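Local coordinates for protein 1-acyl-sn-glycerol-3-phosphate acyltransferase (Thermotoga maritima, PDB 5KYM) that probably transfers an acyl chain to lysophosphatidic acid within the membrane bilayer, yielding phosphatidic acid for phospholipid synthesis, at residues A[55-60]-A[189-194]. Sequence-based numbering, arbitrary orientation.
Sequences RAFTWL and WGTYHL. With HGX (1-heptadecanoyl-2-tridecanoyl-3-glycerol-phosphonyl choline), chain D; HGX (1-heptadecanoyl-2-tridecanoyl-3-glycerol-phosphonyl choline), chain E.
Leu194 reaches from the short helix 191-194 to Phe57 and Leu60, near the C-terminal end of helix 38-59, which receive one methyl each. Its CD2 lies 3.8 Å from Phe57 CE2, at the ring edge and near the ring plane, so the methyl meets the rim of the phenyl group. On the other branch, Leu194 CD1 stands 4.3 Å from Leu60 CD1, a looser touch between methyl ends. With chi1 at -158°, Leu194 swings CG to the far side from its own N, which carries the branched end across to both partners. Thr191 adds only its methyl, CG2 at 4.4 Å from Phe57 CE2, while its OG1 is hydrogen-bonded to Asp89. Val207 of strand 207-211 touches Phe57, Thr191 and Leu194, which places this small apolar contact on the seam between the alpha-beta acyltransferase domain and helices 2-34 and 38-59, probably the two-helix motif that positions the active site within the bilayer. Gly190 occupies the N-cap position of helix 191-194; Gln85 OE1 accepts from the backbone N of both Gly190 and Tyr192. The character changes on the lipid side, where Arg55 and Trp59 meet bound phospholipid. There Arg55, extended from CG to NE, gives an NE hydrogen bond of 3.0 Å to phosphate O4 of one HGX (chain D), bent to 141° at the hydrogen. The same lipid lays C3 over one guanidinium face, 3.6 Å above the plane. Trp59 turns its ring edge to that lipid, NE1 being 3.6 Å from ester carbonyl O11, and its ring packs edge-to-face with Tyr20 of helix 2-34.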
ATOM      1  N   ARG A  55     -10.567   4.670  -6.999  1.00 43.43           N
ATOM      2  CA  ARG A  55     -11.852   5.284  -6.710  1.00 46.15           C
ATOM      3  C   ARG A  55     -11.837   5.927  -5.333  1.00 47.96           C
ATOM      4  O   ARG A  55     -12.428   6.984  -5.135  1.00 55.05           O
ATOM      5  CB  ARG A  55     -12.969   4.248  -6.815  1.00 49.37           C
ATOM      6  CG  ARG A  55     -13.295   3.887  -8.246  1.00 56.63           C
ATOM      7  CD  ARG A  55     -14.474   2.964  -8.460  1.00 62.00           C
ATOM      8  NE  ARG A  55     -14.639   2.580  -9.889  1.00 64.19           N
ATOM      9  CZ  ARG A  55     -15.405   1.568 -10.318  1.00 68.26           C
ATOM     10  NH1 ARG A  55     -16.094   0.811  -9.469  1.00 73.07           N
ATOM     11  NH2 ARG A  55     -15.487   1.287 -11.612  1.00 70.99           N
ATOM     12  N   ALA A  56     -11.162   5.298  -4.374  1.00 45.39           N
ATOM     13  CA  ALA A  56     -11.067   5.837  -3.032  1.00 43.28           C
ATOM     14  C   ALA A  56     -10.706   7.310  -3.011  1.00 40.76           C
ATOM     15  O   ALA A  56     -11.290   8.142  -2.268  1.00 37.39           O
ATOM     16  CB  ALA A  56      -9.996   5.078  -2.266  1.00 45.74           C
ATOM     17  N   PHE A  57      -9.707   7.639  -3.808  1.00 39.33           N
ATOM     18  CA  PHE A  57      -9.244   8.998  -3.789  1.00 39.55           C
ATOM     19  C   PHE A  57     -10.267   9.903  -4.455  1.00 39.51           C
ATOM     20  O   PHE A  57     -10.371  11.068  -4.061  1.00 40.22           O
ATOM     21  CB  PHE A  57      -7.829   9.130  -4.335  1.00 39.58           C
ATOM     22  CG  PHE A  57      -6.837   8.515  -3.454  1.00 40.78           C
ATOM     23  CD1 PHE A  57      -6.675   7.155  -3.455  1.00 42.13           C
ATOM     24  CD2 PHE A  57      -6.147   9.261  -2.542  1.00 44.10           C
ATOM     25  CE1 PHE A  57      -5.837   6.542  -2.559  1.00 43.85           C
ATOM     26  CE2 PHE A  57      -5.307   8.648  -1.604  1.00 45.69           C
ATOM     27  CZ  PHE A  57      -5.159   7.278  -1.622  1.00 44.56           C
ATOM     28  N   THR A  58     -11.072   9.387  -5.388  1.00 38.66           N
ATOM     29  CA  THR A  58     -12.119  10.234  -5.987  1.00 39.40           C
ATOM     30  C   THR A  58     -13.205  10.520  -4.984  1.00 41.16           C
ATOM     31  O   THR A  58     -13.645  11.647  -4.876  1.00 45.14           O
ATOM     32  CB  THR A  58     -12.734   9.705  -7.277  1.00 38.47           C
ATOM     33  OG1 THR A  58     -13.753   8.785  -6.964  1.00 41.51           O
ATOM     34  CG2 THR A  58     -11.740   9.073  -8.165  1.00 37.06           C
ATOM     35  N   TRP A  59     -13.584   9.543  -4.181  1.00 40.84           N
ATOM     36  CA  TRP A  59     -14.508   9.837  -3.102  1.00 42.81           C
ATOM     37  C   TRP A  59     -14.045  10.969  -2.141  1.00 44.49           C
ATOM     38  O   TRP A  59     -14.850  11.575  -1.444  1.00 43.72           O
ATOM     39  CB  TRP A  59     -14.809   8.582  -2.322  1.00 42.55           C
ATOM     40  CG  TRP A  59     -15.223   7.499  -3.143  1.00 43.72           C
ATOM     41  CD1 TRP A  59     -15.854   7.565  -4.320  1.00 45.88           C
ATOM     42  CD2 TRP A  59     -15.081   6.129  -2.850  1.00 45.92           C
ATOM     43  NE1 TRP A  59     -16.099   6.305  -4.825  1.00 46.06           N
ATOM     44  CE2 TRP A  59     -15.651   5.404  -3.911  1.00 46.42           C
ATOM     45  CE3 TRP A  59     -14.521   5.427  -1.783  1.00 48.74           C
ATOM     46  CZ2 TRP A  59     -15.680   4.009  -3.933  1.00 48.84           C
ATOM     47  CZ3 TRP A  59     -14.540   4.041  -1.805  1.00 49.59           C
ATOM     48  CH2 TRP A  59     -15.097   3.345  -2.863  1.00 48.84           C
ATOM     49  N   LEU A  60     -12.735  11.187  -2.067  1.00 46.85           N
ATOM     50  CA  LEU A  60     -12.135  12.294  -1.288  1.00 47.74           C
ATOM     51  C   LEU A  60     -11.851  13.564  -2.106  1.00 45.87           C
ATOM     52  O   LEU A  60     -11.324  14.555  -1.564  1.00 43.15           O
ATOM     53  CB  LEU A  60     -10.856  11.810  -0.565  1.00 48.96           C
ATOM     54  CG  LEU A  60     -11.147  10.662   0.406  1.00 49.25           C
ATOM     55  CD1 LEU A  60      -9.903   9.969   0.869  1.00 52.23           C
ATOM     56  CD2 LEU A  60     -11.898  11.158   1.610  1.00 49.74           C
ATOM     57  N   TRP A 189       3.812  11.251  -1.031  1.00 38.63           N
ATOM     58  CA  TRP A 189       3.621  12.512  -0.374  1.00 38.85           C
ATOM     59  C   TRP A 189       2.256  13.084  -0.551  1.00 38.90           C
ATOM     60  O   TRP A 189       1.807  13.201  -1.651  1.00 38.78           O
ATOM     61  CB  TRP A 189       4.568  13.516  -0.921  1.00 40.79           C
ATOM     62  CG  TRP A 189       4.466  14.804  -0.130  1.00 43.10           C
ATOM     63  CD1 TRP A 189       4.009  15.983  -0.535  1.00 42.41           C
ATOM     64  CD2 TRP A 189       4.840  14.968   1.236  1.00 45.21           C
ATOM     65  NE1 TRP A 189       4.081  16.894   0.475  1.00 44.06           N
ATOM     66  CE2 TRP A 189       4.576  16.290   1.589  1.00 44.94           C
ATOM     67  CE3 TRP A 189       5.375  14.093   2.195  1.00 45.71           C
ATOM     68  CZ2 TRP A 189       4.786  16.781   2.862  1.00 47.01           C
ATOM     69  CZ3 TRP A 189       5.589  14.577   3.467  1.00 47.12           C
ATOM     70  CH2 TRP A 189       5.286  15.910   3.793  1.00 48.38           C
ATOM     71  N   GLY A 190       1.623  13.496   0.541  1.00 41.97           N
ATOM     72  CA  GLY A 190       0.259  14.069   0.546  1.00 42.10           C
ATOM     73  C   GLY A 190      -0.873  13.261   1.213  1.00 40.11           C
ATOM     74  O   GLY A 190      -1.888  13.811   1.536  1.00 38.97           O
ATOM     75  N   THR A 191      -0.712  11.974   1.397  1.00 39.25           N
ATOM     76  CA  THR A 191      -1.700  11.223   2.063  1.00 41.71           C
ATOM     77  C   THR A 191      -1.723  11.660   3.527  1.00 45.57           C
ATOM     78  O   THR A 191      -2.769  11.570   4.187  1.00 44.50           O
ATOM     79  CB  THR A 191      -1.467   9.705   1.982  1.00 42.76           C
ATOM     80  OG1 THR A 191      -0.154   9.356   2.473  1.00 45.14           O
ATOM     81  CG2 THR A 191      -1.601   9.253   0.629  1.00 42.97           C
ATOM     82  N   TYR A 192      -0.587  12.127   4.039  1.00 47.64           N
ATOM     83  CA  TYR A 192      -0.563  12.692   5.400  1.00 51.74           C
ATOM     84  C   TYR A 192      -1.461  13.945   5.610  1.00 53.65           C
ATOM     85  O   TYR A 192      -2.073  14.083   6.654  1.00 53.82           O
ATOM     86  CB  TYR A 192       0.884  12.948   5.866  1.00 51.69           C
ATOM     87  CG  TYR A 192       0.977  13.827   7.065  1.00 51.61           C
ATOM     88  CD1 TYR A 192       0.750  13.325   8.350  1.00 55.87           C
ATOM     89  CD2 TYR A 192       1.237  15.168   6.941  1.00 52.46           C
ATOM     90  CE1 TYR A 192       0.781  14.140   9.478  1.00 53.89           C
ATOM     91  CE2 TYR A 192       1.321  15.984   8.079  1.00 52.23           C
ATOM     92  CZ  TYR A 192       1.094  15.436   9.327  1.00 53.48           C
ATOM     93  OH  TYR A 192       1.163  16.192  10.430  1.00 58.33           O
ATOM     94  N   HIS A 193      -1.551  14.832   4.614  1.00 54.80           N
ATOM     95  CA  HIS A 193      -2.450  15.981   4.705  1.00 57.12           C
ATOM     96  C   HIS A 193      -3.887  15.546   4.513  1.00 55.97           C
ATOM     97  O   HIS A 193      -4.780  16.221   4.955  1.00 64.95           O
ATOM     98  CB  HIS A 193      -2.069  17.071   3.726  1.00 63.13           C
ATOM     99  CG  HIS A 193      -0.587  17.320   3.652  1.00 78.71           C
ATOM    100  ND1 HIS A 193       0.213  17.385   4.782  1.00 88.60           N
ATOM    101  CD2 HIS A 193       0.256  17.419   2.590  1.00 88.48           C
ATOM    102  CE1 HIS A 193       1.475  17.552   4.421  1.00 90.58           C
ATOM    103  NE2 HIS A 193       1.528  17.568   3.099  1.00 98.34           N
ATOM    104  N   LEU A 194      -4.100  14.397   3.899  1.00 53.67           N
ATOM    105  CA  LEU A 194      -5.416  13.840   3.616  1.00 50.30           C
ATOM    106  C   LEU A 194      -6.057  13.265   4.869  1.00 48.98           C
ATOM    107  O   LEU A 194      -7.174  13.647   5.244  1.00 49.71           O
ATOM    108  CB  LEU A 194      -5.242  12.770   2.547  1.00 53.17           C
ATOM    109  CG  LEU A 194      -6.369  12.302   1.659  1.00 56.91           C
ATOM    110  CD1 LEU A 194      -7.370  13.389   1.364  1.00 61.42           C
ATOM    111  CD2 LEU A 194      -5.803  11.865   0.313  1.00 55.19           C
TER
HETATM  112  O11 HGX D 302     -17.343   5.603  -8.135  1.00 76.39           O
HETATM  113  C11 HGX D 302     -18.212   4.721  -8.079  1.00 84.34           C
HETATM  114  C12 HGX D 302     -18.654   4.138  -6.753  1.00 77.21           C
HETATM  115  C13 HGX D 302     -20.130   3.750  -6.706  1.00 69.56           C
HETATM  116  C14 HGX D 302     -20.526   3.210  -5.324  1.00 74.50           C
HETATM  117  C15 HGX D 302     -21.973   3.545  -4.956  1.00 83.39           C
HETATM  118  C16 HGX D 302     -22.428   3.149  -3.538  1.00 89.39           C
HETATM  119  C17 HGX D 302     -23.613   4.009  -3.076  1.00 89.74           C
HETATM  120  C18 HGX D 302     -24.410   3.455  -1.896  1.00 85.98           C
HETATM  121  O3  HGX D 302     -18.844   4.207  -9.288  1.00 97.32           O
HETATM  122  C3  HGX D 302     -18.148   3.914 -10.511  1.00111.63           C
HETATM  123  C2  HGX D 302     -18.783   4.621 -11.736  1.00119.35           C
HETATM  124  C1  HGX D 302     -17.774   5.450 -12.589  1.00124.96           C
HETATM  125  O3P HGX D 302     -16.597   5.959 -11.914  1.00138.00           O
HETATM  126  O2  HGX D 302     -19.928   5.417 -11.322  1.00114.12           O
HETATM  127  C31 HGX D 302     -21.248   4.783 -11.488  1.00 98.37           C
HETATM  128  O31 HGX D 302     -21.730   4.861 -12.607  1.00111.28           O
HETATM  129  C32 HGX D 302     -22.000   4.023 -10.384  1.00 82.16           C
HETATM  130  C33 HGX D 302     -23.020   4.833  -9.570  1.00 73.62           C
HETATM  131  C34 HGX D 302     -23.908   3.946  -8.671  1.00 71.03           C
HETATM  132  C35 HGX D 302     -24.588   4.735  -7.536  1.00 73.50           C
HETATM  133  C36 HGX D 302     -26.038   4.331  -7.217  1.00 76.35           C
HETATM  134  C37 HGX D 302     -26.680   5.024  -5.990  1.00 79.05           C
HETATM  135  C38 HGX D 302     -28.223   4.834  -5.926  1.00 84.32           C
HETATM  136  C39 HGX D 302     -28.919   5.162  -4.575  1.00 87.08           C
HETATM  137  C40 HGX D 302     -30.462   5.108  -4.595  1.00 77.54           C
HETATM  138  O1  HGX D 302     -15.142   6.320 -13.970  1.00146.58           O
HETATM  139  P1  HGX D 302     -15.075   5.912 -12.516  1.00144.73           P
HETATM  140  O4  HGX D 302     -14.479   4.563 -12.199  1.00141.23           O
HETATM  141  O5  HGX D 302     -14.207   7.007 -11.662  1.00130.55           O
HETATM  142  C4  HGX D 302     -13.415   8.074 -12.216  1.00115.11           C
HETATM  143  C5  HGX D 302     -12.025   7.587 -12.622  1.00105.04           C
HETATM  144  O11 HGX E 303     -19.844   1.052  -9.368  1.00 99.55           O
HETATM  145  C11 HGX E 303     -20.176  -0.104  -9.553  1.00 89.88           C
HETATM  146  C12 HGX E 303     -21.098  -0.777  -8.559  1.00 77.89           C
HETATM  147  C13 HGX E 303     -21.319  -0.082  -7.214  1.00 70.48           C
HETATM  148  C14 HGX E 303     -22.425  -0.874  -6.503  1.00 71.14           C
HETATM  149  C15 HGX E 303     -22.990  -0.305  -5.196  1.00 68.35           C
HETATM  150  C16 HGX E 303     -24.253  -1.087  -4.764  1.00 66.06           C
HETATM  151  C17 HGX E 303     -24.647  -0.816  -3.301  1.00 66.82           C
HETATM  152  C18 HGX E 303     -25.820  -1.626  -2.723  1.00 60.11           C
HETATM  153  O3  HGX E 303     -19.717  -0.846 -10.752  1.00106.56           O
HETATM  154  C3  HGX E 303     -18.681  -0.416 -11.657  1.00121.53           C
HETATM  155  C2  HGX E 303     -19.141  -0.319 -13.126  1.00141.04           C
HETATM  156  C1  HGX E 303     -17.862  -0.129 -13.962  1.00152.08           C
HETATM  157  O3P HGX E 303     -18.078  -0.222 -15.379  1.00189.86           O
HETATM  158  O2  HGX E 303     -20.086   0.774 -13.327  1.00146.72           O
HETATM  159  C31 HGX E 303     -21.406   0.545 -13.984  1.00123.98           C
HETATM  160  O31 HGX E 303     -21.493  -0.185 -14.962  1.00130.36           O
HETATM  161  C32 HGX E 303     -22.687   1.225 -13.511  1.00105.94           C
HETATM  162  C33 HGX E 303     -23.591   0.263 -12.729  1.00 98.39           C
HETATM  163  C34 HGX E 303     -24.655   0.941 -11.850  1.00 95.59           C
HETATM  164  C35 HGX E 303     -24.802   0.309 -10.456  1.00 94.49           C
HETATM  165  C36 HGX E 303     -26.159   0.631  -9.810  1.00 94.97           C
HETATM  166  C37 HGX E 303     -26.305   0.189  -8.343  1.00 93.77           C
HETATM  167  C38 HGX E 303     -27.702   0.510  -7.768  1.00 95.06           C
HETATM  168  C39 HGX E 303     -27.804   0.499  -6.228  1.00 93.13           C
HETATM  169  C40 HGX E 303     -29.163   0.962  -5.682  1.00 85.68           C
HETATM  170  O1  HGX E 303     -15.706  -0.271 -16.253  1.00210.62           O
HETATM  171  P1  HGX E 303     -17.033   0.436 -16.436  1.00217.47           P
HETATM  172  O4  HGX E 303     -17.138   1.937 -16.265  1.00207.70           O
HETATM  173  O5  HGX E 303     -17.569   0.086 -17.931  1.00208.04           O
HETATM  174  C4  HGX E 303     -16.805   0.400 -19.108  1.00189.58           C
HETATM  175  C5  HGX E 303     -17.703   0.664 -20.318  1.00170.12           C